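Local coordinates for BmrU protein (Bacillus anthracis, PDB 3T5P) that probably phosphorylates diacylglycerol or a related membrane lipid, as a putative bacterial diacylglycerol kinase, at residues Asp198-Val203 with Ile230-Ser235; Cys83-Ala88 with Gly139-Asn144. All coordinates share one frame; numbering follows the deposited sequence.

Contact 1. Residues Asp198-Val203 with Ile230-Ser235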
# COMPACT_ATOMS: atom_id res chain seq x y z
N ASP A 198 -9.19 -12.85 49.76
CA ASP A 198 -8.37 -12.50 50.91
C ASP A 198 -8.02 -11.01 50.91
O ASP A 198 -8.27 -10.32 49.92
CB ASP A 198 -7.11 -13.34 50.95
CG ASP A 198 -6.42 -13.21 52.26
OD1 ASP A 198 -7.04 -13.61 53.30
OD2 ASP A 198 -5.31 -12.64 52.25
N GLU A 199 -7.46 -10.52 52.01
CA GLU A 199 -6.90 -9.17 52.08
C GLU A 199 -5.45 -9.20 51.61
O GLU A 199 -4.67 -10.02 52.09
CB GLU A 199 -6.95 -8.62 53.51
CG GLU A 199 -8.32 -8.21 54.04
CD GLU A 199 -8.65 -6.73 53.82
OE1 GLU A 199 -8.51 -6.26 52.66
OE2 GLU A 199 -9.08 -6.05 54.79
N ALA A 200 -5.08 -8.29 50.71
CA ALA A 200 -3.77 -8.34 50.03
C ALA A 200 -3.03 -7.01 50.03
O ALA A 200 -3.61 -5.96 50.21
CB ALA A 200 -3.95 -8.83 48.61
N VAL A 201 -1.71 -7.10 49.84
CA VAL A 201 -0.84 -5.94 49.66
C VAL A 201 -0.32 -5.88 48.23
O VAL A 201 -0.04 -4.79 47.70
CB VAL A 201 0.35 -6.03 50.62
CG1 VAL A 201 1.44 -5.06 50.22
CG2 VAL A 201 -0.14 -5.76 52.03
N LEU A 202 -0.19 -7.06 47.62
CA LEU A 202 0.30 -7.17 46.26
C LEU A 202 -0.34 -8.34 45.52
O LEU A 202 -0.34 -9.47 46.01
CB LEU A 202 1.81 -7.37 46.27
CG LEU A 202 2.48 -7.40 44.89
CD1 LEU A 202 2.51 -6.01 44.28
CD2 LEU A 202 3.87 -7.98 45.01
N VAL A 203 -0.90 -8.06 44.35
CA VAL A 203 -1.43 -9.09 43.47
C VAL A 203 -0.76 -8.93 42.11
O VAL A 203 -0.87 -7.89 41.48
CB VAL A 203 -2.95 -9.01 43.32
CG1 VAL A 203 -3.44 -10.05 42.37
CG2 VAL A 203 -3.60 -9.19 44.66
N ILE A 230 -0.37 -16.44 38.83
CA ILE A 230 -0.96 -15.59 39.84
C ILE A 230 -0.05 -15.61 41.09
O ILE A 230 0.43 -16.66 41.51
CB ILE A 230 -2.37 -16.05 40.25
CG1 ILE A 230 -3.30 -16.09 39.05
CG2 ILE A 230 -2.94 -15.10 41.29
CD1 ILE A 230 -4.59 -16.82 39.31
N PHE A 231 0.15 -14.45 41.69
CA PHE A 231 1.05 -14.32 42.82
C PHE A 231 0.54 -13.23 43.75
O PHE A 231 0.53 -12.06 43.38
CB PHE A 231 2.44 -13.99 42.29
CG PHE A 231 3.50 -13.91 43.35
CD1 PHE A 231 4.33 -14.99 43.59
CD2 PHE A 231 3.71 -12.72 44.05
CE1 PHE A 231 5.34 -14.91 44.56
CE2 PHE A 231 4.71 -12.63 45.01
CZ PHE A 231 5.52 -13.73 45.27
N VAL A 232 0.12 -13.64 44.94
CA VAL A 232 -0.48 -12.73 45.93
C VAL A 232 0.30 -12.68 47.24
O VAL A 232 0.63 -13.72 47.80
CB VAL A 232 -1.94 -13.14 46.26
CG1 VAL A 232 -2.65 -12.06 47.09
CG2 VAL A 232 -2.70 -13.42 45.00
N VAL A 233 0.56 -11.48 47.75
CA VAL A 233 1.00 -11.34 49.11
C VAL A 233 -0.18 -10.89 49.98
O VAL A 233 -0.77 -9.81 49.78
CB VAL A 233 2.18 -10.33 49.25
CG1 VAL A 233 2.72 -10.32 50.68
CG2 VAL A 233 3.30 -10.68 48.28
N LYS A 234 -0.53 -11.72 50.96
CA LYS A 234 -1.55 -11.36 51.95
C LYS A 234 -1.20 -10.09 52.75
O LYS A 234 -0.03 -9.75 52.89
CB LYS A 234 -1.76 -12.53 52.92
CG LYS A 234 -2.41 -13.77 52.29
CD LYS A 234 -3.00 -14.74 53.35
CE LYS A 234 -3.72 -14.03 54.53
NZ LYS A 234 -4.62 -14.92 55.33
N SER A 235 -2.23 -9.42 53.27
CA SER A 235 -2.09 -8.19 54.13
C SER A 235 -1.10 -8.35 55.31
O SER A 235 -0.40 -7.42 55.76
CB SER A 235 -3.48 -7.84 54.71
OG SER A 235 -4.14 -9.00 55.24
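Val233 is matched across the strands by two residues, Val201 and Leu202, each joined to it by one backbone hydrogen bond. Val201 N donates to Val233 O at 2.9 Å, and Val233 N returns a bond to Leu202 O at 2.8 Å. Further along, Ser235 N reaches Glu199 O at 2.8 Å from above the plane of that carbonyl, and Ser235 OG adds a weak bond to the same oxygen, so one acceptor takes two donors from a single residue. The extra residue opposite Val233 makes this a classic beta bulge, set where the chain turns a corner between the two sheets of the YegS-like C-terminal beta sandwich. Before the corner, strand 194-200 edges the six-stranded sheet; after it, strand 202-206 pairs antiparallel with strand 228-234 in the four-stranded one. Segments 198-200 and 230-234 accordingly run at 88° to each other, and at the Ala200-Lys234 bridge the side chains diverge. The charged pair, both residues partly exposed, is Asp198 with Lys234. Lys234 crosses Asp198 at about a right angle, its chain bending at chi3 (41°) around the carboxylate. Lys234 CG comes within 3.1 Å of Asp198 OD2, while Lys234 NZ forms a long, weak salt bridge of 3.4 Å to Asp198 OD1. Apolar contacts fall on two faces. On one, Val232 CG1, held anti to its own backbone nitrogen, meets Ala200 CB at 3.8 Å and Val203 CG2 at 3.9 Å; Val203 and Val232 lie side by side, and Ile189 of strand 185-191 packs on Val232. On the other, Leu202 CB touches Val233 CG2 at 4.1 Å, with Phe241 of helix 238-247 against Val233 and Leu150 against Leu202.

Contact 2. Residues Cys83-Ala88 with Gly139-Asn144; sequences CTNGLA and GQHFLN
Thr84 OG1 hydrogen-bonds to Val80 O one turn back in its own helix, and CD1 of Leu143, just past strand 140-142, lies 3.5 Å from OG1 of Thr84. Helix 77-87 belongs to the diacylglycerol kinase catalytic domain and starts within the GGDGT sequence characteristic of this kinase family; strand 140-142 is an edge strand of the six-stranded antiparallel sheet, so the contact joins the parallel-sheet domain to the beta-sandwich part. The axes of the short segments 83-87 and 140-142 approach to 7.5 Å, their N-to-C directions 124° apart. Ala88, next after Leu87, turns its methyl over one face of the His141 imidazole in a CH-pi arrangement, though the modelled spacing is too tight to be trusted in detail. The CB of His141 points toward the helix, and with CG anti to the carbonyl carbon (chi1 -59°) the ring sits beside the backbone N; Val134 and Lys136 of the neighbouring strand 129-137 also touch this side chain. Asn85 and Gln140 bring their amides together, the side chains crossing at about a right angle and the amide planes turned 70° from each other. Both backbone polar atoms of Ala88 are bonded: its N to O of Thr84 at 2.9 Å, and its carbonyl oxygen to His296 NE2. The methyl branch of Thr84, anti to the backbone nitrogen, reaches across to the strand, its CG2 lying 3.9 Å from CB of His141 and 4.2 Å from CA of Phe142.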
# COMPACT_ATOMS: atom_id res chain seq x y z
N CYS A 83 3.64 -1.59 20.75
CA CYS A 83 3.62 -2.63 19.72
C CYS A 83 2.75 -3.81 20.11
O CYS A 83 1.97 -4.29 19.30
CB CYS A 83 5.03 -3.10 19.40
SG CYS A 83 5.99 -1.79 18.52
N THR A 84 2.83 -4.24 21.35
CA THR A 84 1.97 -5.31 21.86
C THR A 84 0.51 -4.96 21.64
O THR A 84 -0.25 -5.75 21.08
CB THR A 84 2.24 -5.53 23.33
OG1 THR A 84 3.58 -5.95 23.44
CG2 THR A 84 1.36 -6.59 23.90
N ASN A 85 0.13 -3.77 22.08
CA ASN A 85 -1.27 -3.32 21.92
C ASN A 85 -1.70 -3.08 20.47
O ASN A 85 -2.89 -3.10 20.15
CB ASN A 85 -1.50 -2.05 22.70
CG ASN A 85 -1.69 -2.32 24.18
OD1 ASN A 85 -2.36 -3.30 24.55
ND2 ASN A 85 -1.09 -1.48 25.03
N GLY A 86 -0.71 -2.82 19.61
CA GLY A 86 -0.95 -2.67 18.19
C GLY A 86 -1.22 -4.00 17.49
O GLY A 86 -2.20 -4.14 16.75
N LEU A 87 -0.37 -4.98 17.74
CA LEU A 87 -0.47 -6.27 17.02
C LEU A 87 -1.45 -7.26 17.63
O LEU A 87 -2.18 -7.90 16.92
CB LEU A 87 0.87 -6.93 16.92
CG LEU A 87 1.87 -6.21 16.04
CD1 LEU A 87 3.17 -7.02 16.04
CD2 LEU A 87 1.33 -5.98 14.60
N ALA A 88 -1.49 -7.32 18.94
CA ALA A 88 -2.28 -8.32 19.63
C ALA A 88 -3.72 -8.49 19.14
O ALA A 88 -4.16 -9.61 18.94
CB ALA A 88 -2.25 -8.09 21.11
N GLY A 139 -9.30 -6.50 27.36
CA GLY A 139 -8.98 -5.91 26.05
C GLY A 139 -7.66 -5.15 25.92
O GLY A 139 -7.25 -4.75 24.82
N GLN A 140 -6.99 -4.93 27.05
CA GLN A 140 -5.60 -4.50 27.05
C GLN A 140 -4.75 -5.76 26.95
O GLN A 140 -4.97 -6.72 27.69
CB GLN A 140 -5.26 -3.74 28.34
CG GLN A 140 -5.13 -2.22 28.17
CD GLN A 140 -3.90 -1.82 27.39
OE1 GLN A 140 -3.09 -2.68 27.02
NE2 GLN A 140 -3.76 -0.52 27.12
N HIS A 141 -3.78 -5.76 26.05
CA HIS A 141 -2.81 -6.87 25.99
C HIS A 141 -1.54 -6.55 26.76
O HIS A 141 -1.14 -5.39 26.82
CB HIS A 141 -2.44 -7.16 24.55
CG HIS A 141 -3.62 -7.52 23.71
ND1 HIS A 141 -3.97 -8.82 23.45
CD2 HIS A 141 -4.54 -6.74 23.09
CE1 HIS A 141 -5.04 -8.84 22.68
NE2 HIS A 141 -5.41 -7.59 22.45
N PHE A 142 -0.90 -7.58 27.32
CA PHE A 142 0.44 -7.42 27.90
C PHE A 142 1.34 -8.63 27.73
O PHE A 142 0.88 -9.75 27.59
CB PHE A 142 0.37 -7.02 29.37
CG PHE A 142 -0.21 -8.07 30.29
CD1 PHE A 142 0.62 -8.94 30.99
CD2 PHE A 142 -1.57 -8.14 30.52
CE1 PHE A 142 0.09 -9.88 31.85
CE2 PHE A 142 -2.10 -9.07 31.40
CZ PHE A 142 -1.27 -9.94 32.06
N LEU A 143 2.64 -8.35 27.74
CA LEU A 143 3.68 -9.37 27.61
C LEU A 143 4.38 -9.73 28.93
O LEU A 143 4.80 -10.89 29.12
CB LEU A 143 4.75 -8.90 26.63
CG LEU A 143 4.48 -9.06 25.14
CD1 LEU A 143 5.68 -8.57 24.35
CD2 LEU A 143 4.17 -10.53 24.80
N ASN A 144 4.57 -8.74 29.81
CA ASN A 144 5.33 -8.96 31.06
C ASN A 144 4.44 -9.29 32.24
O ASN A 144 4.48 -10.42 32.76
CB ASN A 144 6.20 -7.75 31.42
CG ASN A 144 7.28 -7.46 30.40
OD1 ASN A 144 8.01 -8.35 29.98
ND2 ASN A 144 7.41 -6.18 30.02

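How the contacts relate
Both contacts reach the same six-stranded antiparallel sheet, at its two outermost strands: contact 1 uses strand 194-200 and contact 2 strand 140-142. Their centres are 25 Å apart and their nearest atoms about 9 Å apart, so they do not touch. Along the chain the two follow one another, both segments of contact 2 coming first. Contact 2 joins this sheet to the kinase domain, whereas contact 1 ties it to the four-stranded sheet of the sandwich. Neither supplies the magnesium site of Lys222, Asp225 and Thr227, which precedes strand 228-234; the bound magnesium ion is about 12 Å from the side chain of Phe231 and about 10 Å from that of Phe142.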